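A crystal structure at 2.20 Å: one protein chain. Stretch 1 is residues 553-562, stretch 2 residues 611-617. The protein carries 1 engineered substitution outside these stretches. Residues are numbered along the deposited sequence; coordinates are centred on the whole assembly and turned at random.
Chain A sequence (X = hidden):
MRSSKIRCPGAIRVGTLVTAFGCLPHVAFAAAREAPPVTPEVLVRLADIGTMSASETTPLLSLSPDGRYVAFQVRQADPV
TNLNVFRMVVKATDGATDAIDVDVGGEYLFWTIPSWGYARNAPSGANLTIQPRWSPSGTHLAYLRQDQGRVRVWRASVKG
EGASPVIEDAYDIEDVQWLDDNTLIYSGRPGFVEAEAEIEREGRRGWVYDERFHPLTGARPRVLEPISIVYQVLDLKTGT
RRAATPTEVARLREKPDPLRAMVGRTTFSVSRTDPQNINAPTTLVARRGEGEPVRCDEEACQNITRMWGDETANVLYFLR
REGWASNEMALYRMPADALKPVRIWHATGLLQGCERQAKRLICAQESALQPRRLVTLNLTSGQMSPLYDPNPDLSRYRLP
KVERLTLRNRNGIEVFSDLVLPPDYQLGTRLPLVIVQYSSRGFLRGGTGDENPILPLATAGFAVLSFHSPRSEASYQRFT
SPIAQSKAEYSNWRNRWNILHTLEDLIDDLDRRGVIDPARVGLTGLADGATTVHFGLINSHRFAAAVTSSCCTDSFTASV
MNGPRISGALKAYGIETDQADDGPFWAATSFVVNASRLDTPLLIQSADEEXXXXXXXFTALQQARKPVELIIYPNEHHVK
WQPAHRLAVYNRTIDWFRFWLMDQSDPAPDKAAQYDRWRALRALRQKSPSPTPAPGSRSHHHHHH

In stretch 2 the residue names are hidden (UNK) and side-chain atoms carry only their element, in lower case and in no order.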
# COMPACT_ATOMS: atom_id res chain seq x y z
N THR A 553 -2.02 -4.73 20.18
CA THR A 553 -2.12 -3.31 20.46
C THR A 553 -2.07 -3.11 21.96
O THR A 553 -3.14 -3.10 22.64
CB THR A 553 -3.41 -2.74 19.85
OG1 THR A 553 -3.50 -3.12 18.47
CG2 THR A 553 -3.41 -1.25 20.01
N ASP A 554 -0.85 -3.03 22.49
CA ASP A 554 -0.62 -3.08 23.95
C ASP A 554 0.68 -2.41 24.27
O ASP A 554 1.43 -2.08 23.33
CB ASP A 554 -0.72 -4.52 24.52
CG ASP A 554 0.41 -5.49 24.07
OD1 ASP A 554 1.26 -5.15 23.20
OD2 ASP A 554 0.42 -6.67 24.58
N SER A 555 0.93 -2.15 25.55
CA SER A 555 2.17 -1.46 25.94
C SER A 555 3.39 -2.28 25.60
O SER A 555 4.43 -1.72 25.22
CB SER A 555 2.23 -1.08 27.43
OG SER A 555 2.11 -2.24 28.21
N PHE A 556 3.28 -3.60 25.71
CA PHE A 556 4.43 -4.42 25.44
C PHE A 556 4.91 -4.17 24.01
O PHE A 556 6.08 -3.83 23.75
CB PHE A 556 4.11 -5.86 25.63
CG PHE A 556 5.27 -6.75 25.28
CD1 PHE A 556 6.36 -6.80 26.09
CD2 PHE A 556 5.27 -7.49 24.13
CE1 PHE A 556 7.44 -7.60 25.78
CE2 PHE A 556 6.35 -8.29 23.80
CZ PHE A 556 7.46 -8.37 24.64
N THR A 557 3.98 -4.25 23.08
CA THR A 557 4.33 -4.06 21.69
C THR A 557 4.75 -2.61 21.40
O THR A 557 5.75 -2.36 20.74
CB THR A 557 3.17 -4.48 20.74
OG1 THR A 557 2.81 -5.85 20.97
CG2 THR A 557 3.56 -4.35 19.36
N ALA A 558 4.00 -1.65 21.93
CA ALA A 558 4.19 -0.25 21.54
C ALA A 558 5.33 0.45 22.29
O ALA A 558 5.93 1.42 21.78
CB ALA A 558 2.89 0.48 21.77
N SER A 559 5.58 0.04 23.52
CA SER A 559 6.60 0.67 24.35
C SER A 559 7.81 -0.26 24.34
O SER A 559 8.85 0.08 23.78
CB SER A 559 6.10 0.88 25.77
OG SER A 559 7.17 1.26 26.61
N VAL A 560 7.67 -1.46 24.89
CA VAL A 560 8.84 -2.32 25.13
C VAL A 560 9.54 -2.74 23.80
O VAL A 560 10.71 -2.47 23.62
CB VAL A 560 8.51 -3.50 26.00
CG1 VAL A 560 9.77 -4.34 26.28
CG2 VAL A 560 7.90 -3.07 27.34
N MET A 561 8.80 -3.31 22.86
CA MET A 561 9.36 -3.89 21.69
C MET A 561 9.78 -2.90 20.63
O MET A 561 10.49 -3.26 19.69
CB MET A 561 8.39 -4.93 21.11
CG MET A 561 8.28 -6.17 22.01
SD MET A 561 9.83 -6.90 22.61
CE MET A 561 10.35 -7.28 20.98
N ASN A 562 9.28 -1.69 20.72
CA ASN A 562 9.72 -0.64 19.85
C ASN A 562 11.06 -0.05 20.26
O ASN A 562 11.65 0.61 19.47
CB ASN A 562 8.69 0.50 19.81
CG ASN A 562 7.60 0.28 18.78
OD1 ASN A 562 7.80 -0.36 17.75
ND2 ASN A 562 6.43 0.79 19.07
N UNK A 611 6.39 -11.23 15.40
CA UNK A 611 5.74 -12.15 16.33
C UNK A 611 6.01 -11.90 17.79
O UNK A 611 5.18 -12.28 18.60
c UNK A 611 6.88 -15.30 17.62
c UNK A 611 7.90 -15.96 18.29
c UNK A 611 6.01 -13.62 16.00
o UNK A 611 10.20 -16.24 18.77
c UNK A 611 9.48 -14.60 17.19
c UNK A 611 7.14 -14.30 16.74
c UNK A 611 8.45 -13.98 16.49
c UNK A 611 9.20 -15.60 18.08
N UNK A 612 7.17 -11.33 18.15
CA UNK A 612 7.52 -11.21 19.51
C UNK A 612 6.47 -10.39 20.28
O UNK A 612 6.15 -10.70 21.43
c UNK A 612 11.36 -10.55 19.42
c UNK A 612 10.15 -12.58 20.16
c UNK A 612 10.09 -11.36 19.29
c UNK A 612 8.86 -10.52 19.69
N UNK A 613 5.97 -9.38 19.60
CA UNK A 613 4.88 -8.54 20.07
C UNK A 613 3.61 -9.26 20.43
O UNK A 613 2.86 -8.82 21.32
N UNK A 614 3.41 -10.43 19.84
CA UNK A 614 2.20 -11.15 20.06
C UNK A 614 2.27 -12.02 21.29
O UNK A 614 1.24 -12.48 21.81
c UNK A 614 1.89 -12.02 18.86
N UNK A 615 3.47 -12.25 21.79
CA UNK A 615 3.63 -13.30 22.74
C UNK A 615 2.95 -13.10 24.08
O UNK A 615 2.36 -14.04 24.58
c UNK A 615 4.99 -15.64 21.29
c UNK A 615 7.16 -14.67 21.92
c UNK A 615 5.10 -13.66 22.90
c UNK A 615 5.71 -14.34 21.66
N UNK A 616 3.10 -11.95 24.73
CA UNK A 616 2.38 -11.87 26.03
C UNK A 616 0.86 -12.07 25.88
O UNK A 616 0.27 -12.87 26.58
c UNK A 616 4.00 -10.82 24.54
c UNK A 616 2.69 -10.43 26.52
c UNK A 616 4.02 -10.16 25.89
N UNK A 617 0.29 -11.39 24.91
CA UNK A 617 -1.11 -11.57 24.58
C UNK A 617 -1.47 -12.99 24.28
O UNK A 617 -2.44 -13.54 24.84
O HOH W 1 1.08 -9.15 23.57

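Position 611 carries one carbon leading into a ring of six carbons that bears a single oxygen. The side chain makes no contact with stretch 1, its nearest ring carbons lying 8.3 Å from Met561 CE. The phenol identifies Tyr611, whose bulk suits a partly exposed place off the interface. Within the segment, Tyr611 O accepts from N of position 614 at 2.8 Å.

Position 612 has four side-chain carbons, forked at the second, with no heteroatom. One fork tip lies 3.8 Å from Met561 CE, an apolar contact. A fork at the carbon bonded to CB identifies Leu612, and the tip is its CD1. The methyl end of a flexible thioether chain and a branched aliphatic chain pack well without polar demands.

Position 613 has no side-chain atoms. Its CA lies 4.8 Å from Thr557 CA, and an ideal CB would sit a tight 3.1 Å from Thr557 OG1, so the bare backbone suits this place: Gly613. Gly613 O lies 3.0 Å from Thr557 OG1, a close polar contact rather than a hydrogen bond; Thr557 OG1 donates instead to Asp554 OD1 at 2.8 Å.

Position 614 shows a single carbon. Its CA-to-CB bond points away from stretch 1, and the methyl makes no contact there. This is Ala614, small enough for a buried site.

Position 615 again has four carbons forked at the second. Its CB points sideways, and the side chain makes no contact, its closest approach being CB to Phe556 CE2 at 5.6 Å. This is Leu615; a partly exposed site beside the interface, without polar partners in stretch 1, tolerates an aliphatic chain.

Position 616 has three carbons closing a ring onto the backbone N. One lies 3.4 Å from Phe556 CD2, over a face of that ring. Only proline closes such a ring: Pro616, whose compact, rigid CG makes a CH-pi contact.

Position 617 has no side-chain atoms. An ideal CB would point toward stretch 1, 4.6 Å from Asp554 OD2, so no clash there forces Gly617; the position supplies its N, which donates to a water O at 2.7 Å.

The contact works without a direct hydrogen bond between the stretches. Phe556 meets Pro616 with a face, while Leu612 O, 3.4 Å from Phe556 CE2, lies near the ring's edge; Met561 and Leu612 add apolar packing. Asp554 OD1 caps its own helix, accepting from Thr557 N at 2.9 Å, and Asp554 OD2 accepts from the water O at 2.8 Å. That water O also donates to Gly613 O at 2.9 Å, joining the carboxylate to two backbone groups of stretch 2.

Stretch 2, residues 611-617: YLGALPG
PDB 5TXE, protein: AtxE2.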